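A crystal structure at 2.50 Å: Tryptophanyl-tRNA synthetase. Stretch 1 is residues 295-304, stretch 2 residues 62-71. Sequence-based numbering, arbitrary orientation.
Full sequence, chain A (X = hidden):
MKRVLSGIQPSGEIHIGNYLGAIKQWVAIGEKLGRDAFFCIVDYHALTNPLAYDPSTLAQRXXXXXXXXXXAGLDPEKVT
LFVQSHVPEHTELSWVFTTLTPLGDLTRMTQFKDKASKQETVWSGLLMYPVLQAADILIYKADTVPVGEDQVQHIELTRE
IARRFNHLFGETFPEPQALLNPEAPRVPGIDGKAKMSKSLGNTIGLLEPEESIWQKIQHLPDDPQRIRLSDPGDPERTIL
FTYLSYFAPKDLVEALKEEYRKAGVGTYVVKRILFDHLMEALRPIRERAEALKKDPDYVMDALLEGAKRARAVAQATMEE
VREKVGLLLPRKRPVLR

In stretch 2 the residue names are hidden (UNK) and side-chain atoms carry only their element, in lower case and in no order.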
# COMPACT_ATOMS: atom_id res chain seq x y z
N ASP A 295 34.65 4.58 6.49
CA ASP A 295 34.19 5.31 5.31
C ASP A 295 32.72 4.99 5.01
O ASP A 295 32.40 4.35 4.02
CB ASP A 295 35.07 4.90 4.12
CG ASP A 295 34.75 5.64 2.86
OD1 ASP A 295 35.29 5.25 1.79
OD2 ASP A 295 33.99 6.63 2.91
N PRO A 296 31.80 5.40 5.90
CA PRO A 296 30.39 5.11 5.63
C PRO A 296 29.81 5.81 4.37
O PRO A 296 28.72 5.49 3.93
CB PRO A 296 29.69 5.53 6.93
CG PRO A 296 30.62 6.62 7.51
CD PRO A 296 31.99 6.00 7.23
N ASP A 297 30.54 6.77 3.79
CA ASP A 297 30.05 7.44 2.58
C ASP A 297 29.99 6.42 1.44
O ASP A 297 29.13 6.49 0.57
CB ASP A 297 30.96 8.58 2.14
CG ASP A 297 30.85 9.82 3.02
OD1 ASP A 297 30.08 9.81 4.01
OD2 ASP A 297 31.55 10.81 2.71
N TYR A 298 30.93 5.47 1.45
CA TYR A 298 30.96 4.44 0.42
C TYR A 298 29.66 3.63 0.46
O TYR A 298 29.09 3.31 -0.57
CB TYR A 298 32.13 3.48 0.66
CG TYR A 298 32.29 2.44 -0.42
CD1 TYR A 298 32.82 2.78 -1.67
CD2 TYR A 298 31.82 1.14 -0.23
CE1 TYR A 298 32.86 1.84 -2.71
CE2 TYR A 298 31.85 0.20 -1.25
CZ TYR A 298 32.37 0.55 -2.50
OH TYR A 298 32.39 -0.39 -3.52
N VAL A 299 29.19 3.30 1.67
CA VAL A 299 27.99 2.51 1.80
C VAL A 299 26.78 3.30 1.37
O VAL A 299 25.96 2.81 0.59
CB VAL A 299 27.81 2.03 3.23
CG1 VAL A 299 26.52 1.22 3.37
CG2 VAL A 299 29.05 1.23 3.64
N MET A 300 26.66 4.52 1.87
CA MET A 300 25.53 5.36 1.52
C MET A 300 25.47 5.69 0.03
O MET A 300 24.38 5.81 -0.53
CB MET A 300 25.52 6.64 2.35
CG MET A 300 25.26 6.41 3.85
SD MET A 300 23.66 5.63 4.21
CE MET A 300 22.61 6.59 3.15
N ASP A 301 26.63 5.81 -0.60
CA ASP A 301 26.72 6.13 -2.02
C ASP A 301 26.34 4.89 -2.86
O ASP A 301 25.72 5.02 -3.92
CB ASP A 301 28.14 6.61 -2.36
CG ASP A 301 28.26 7.14 -3.79
OD1 ASP A 301 28.75 6.41 -4.66
OD2 ASP A 301 27.87 8.29 -4.04
N ALA A 302 26.74 3.71 -2.39
CA ALA A 302 26.38 2.49 -3.08
C ALA A 302 24.84 2.34 -3.01
O ALA A 302 24.19 1.92 -3.98
CB ALA A 302 27.05 1.30 -2.43
N LEU A 303 24.26 2.69 -1.86
CA LEU A 303 22.81 2.62 -1.68
C LEU A 303 22.10 3.64 -2.58
O LEU A 303 21.10 3.32 -3.22
CB LEU A 303 22.42 2.87 -0.21
CG LEU A 303 22.94 1.84 0.81
CD1 LEU A 303 22.43 2.16 2.20
CD2 LEU A 303 22.48 0.44 0.39
N LEU A 304 22.65 4.84 -2.66
CA LEU A 304 22.08 5.92 -3.44
C LEU A 304 22.07 5.56 -4.91
O LEU A 304 21.10 5.80 -5.62
CB LEU A 304 22.90 7.19 -3.24
CG LEU A 304 22.21 8.53 -3.49
CD1 LEU A 304 21.19 8.77 -2.39
CD2 LEU A 304 23.26 9.68 -3.52
N UNK A 62 19.48 -0.66 9.36
CA UNK A 62 19.38 -0.79 7.92
C UNK A 62 20.72 -0.49 7.28
O UNK A 62 21.13 -1.16 6.33
o UNK A 62 17.05 -0.21 7.87
c UNK A 62 18.34 0.16 7.36
c UNK A 62 18.34 0.14 5.84
N UNK A 63 21.40 0.51 7.83
CA UNK A 63 22.70 0.92 7.31
C UNK A 63 23.76 -0.16 7.59
O UNK A 63 24.63 -0.39 6.75
c UNK A 63 25.53 2.24 8.63
c UNK A 63 26.87 2.47 8.37
c UNK A 63 27.24 3.08 7.19
c UNK A 63 24.94 3.22 6.53
c UNK A 63 24.55 2.60 7.70
c UNK A 63 26.28 3.45 6.26
c UNK A 63 23.12 2.25 7.94
N UNK A 64 23.67 -0.79 8.76
CA UNK A 64 24.62 -1.85 9.14
C UNK A 64 24.37 -3.07 8.27
O UNK A 64 25.31 -3.78 7.93
c UNK A 64 24.79 -1.48 13.05
o UNK A 64 25.33 -0.76 13.93
o UNK A 64 24.02 -2.43 13.35
c UNK A 64 24.49 -2.21 10.62
c UNK A 64 25.07 -1.18 11.57
N UNK A 65 23.11 -3.33 7.92
CA UNK A 65 22.75 -4.45 7.05
C UNK A 65 23.52 -4.32 5.75
O UNK A 65 24.06 -5.29 5.22
c UNK A 65 21.25 -4.46 6.76
N UNK A 66 23.57 -3.11 5.21
CA UNK A 66 24.30 -2.88 3.98
C UNK A 66 25.79 -3.05 4.21
O UNK A 66 26.48 -3.73 3.45
c UNK A 66 24.02 -1.46 3.44
N UNK A 67 26.29 -2.44 5.27
CA UNK A 67 27.71 -2.53 5.56
C UNK A 67 28.18 -3.96 5.71
O UNK A 67 29.12 -4.38 5.04
c UNK A 67 30.00 -2.96 7.94
c UNK A 67 28.06 -1.73 6.82
c UNK A 67 29.74 -0.45 8.12
c UNK A 67 29.55 -1.66 7.22
N UNK A 68 27.52 -4.71 6.57
CA UNK A 68 27.98 -6.07 6.79
C UNK A 68 27.85 -6.99 5.58
O UNK A 68 28.73 -7.82 5.33
c UNK A 68 27.88 -8.10 8.24
c UNK A 68 27.30 -6.71 8.02
c UNK A 68 27.54 -5.85 9.26
N UNK A 69 26.77 -6.86 4.82
CA UNK A 69 26.62 -7.70 3.64
C UNK A 69 27.64 -7.31 2.58
O UNK A 69 28.10 -8.16 1.83
n UNK A 69 23.45 -7.99 4.72
c UNK A 69 25.20 -7.63 3.11
c UNK A 69 24.28 -8.55 3.86
o UNK A 69 24.36 -9.75 3.70
N UNK A 70 27.98 -6.04 2.51
CA UNK A 70 29.01 -5.64 1.57
C UNK A 70 30.33 -6.22 2.10
O UNK A 70 31.15 -6.71 1.33
c UNK A 70 29.11 -4.12 1.47
c UNK A 70 27.76 -2.05 0.76
c UNK A 70 27.86 -3.58 0.77
c UNK A 70 30.39 -3.72 0.71
N UNK A 71 30.53 -6.18 3.42
CA UNK A 71 31.78 -6.74 3.98
C UNK A 71 31.87 -8.24 3.70
O UNK A 71 32.94 -8.75 3.39
c UNK A 71 31.88 -6.49 5.49

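Position 62 carries three side-chain atoms, a carbon bonded to one oxygen and one further carbon. Its side chain makes no contact with stretch 1, and a first carbon that carries both an oxygen and a carbon identifies Thr62, whose OG1 is hydrogen-bonded elsewhere in the structure.

At position 63 one carbon leads into a ring of six carbons with no heteroatom, and the ring reaches Pro296, Val299 and Met300 of stretch 1; this is Phe63. Its CA-to-CB bond points sideways, but with chi1 at 168° (t) the ring swings nearer to stretch 1. There Phe63 CZ lies 3.5 Å from CB of Pro296, CE1 lies 3.7 Å from CG1 of Val299, and CD1 lies 3.6 Å from SD of Met300. The sulfur sits at the ring edge, 75° off the ring normal, in a sulfur-aromatic contact.

Position 64 has three carbons in a row, the third bearing two oxygens. Its CA-to-CB bond points away from stretch 1, and the side chain makes no contact with it; a carboxylate at this distance from the backbone is that of Glu64. Position 65 has a single carbon, out of reach of stretch 1, and is Ala65.

Position 66 also has a single carbon, but this one, CB, points toward stretch 1 and lies 3.7 Å from Val299 CG1 and 3.9 Å from Leu303 CD2; this is Ala66. Position 67 has four carbons forked at the second. Its CB is 4.5 Å from Val299 CG2, while its backbone N lies closer, 4.1 Å from Val299 CG1; the fork marks it as Leu67.

At position 68 the first carbon carries two others, all out of reach of stretch 1, giving Val68. Position 69 has two carbons, the second bearing one oxygen and one nitrogen, and does not reach stretch 1; this is the amide of Asn69. This buried polar group turns back on its own helix, where Asn69 ND2 donates a hydrogen bond of 2.8 Å to Ala65 O.

Position 70 has four carbons forked at the first, with one arm two carbons long that ends near Val299, as in Ile70; Ile70 CD1 lies 4.4 Å from Val299 CG1. The lone carbon at position 71 does not reach stretch 1 and belongs to Ala71.

The two helices cross at 98°, nearly perpendicular, with axes 9.9 Å apart at closest approach, so the contact is compact and buries 377 Å² in total. Val299 is its knob, seated among Phe63, Ala66, Leu67 and Ile70. The small side chain of Ala66 lies within reach of both Val299 and Leu303, while Phe63 extends the contact to Pro296 and Met300. No hydrogen bond joins the stretches; apolar packing and the sulfur-aromatic contact make up the interface.

Stretch 2 (62-71) TFEAALVNIA
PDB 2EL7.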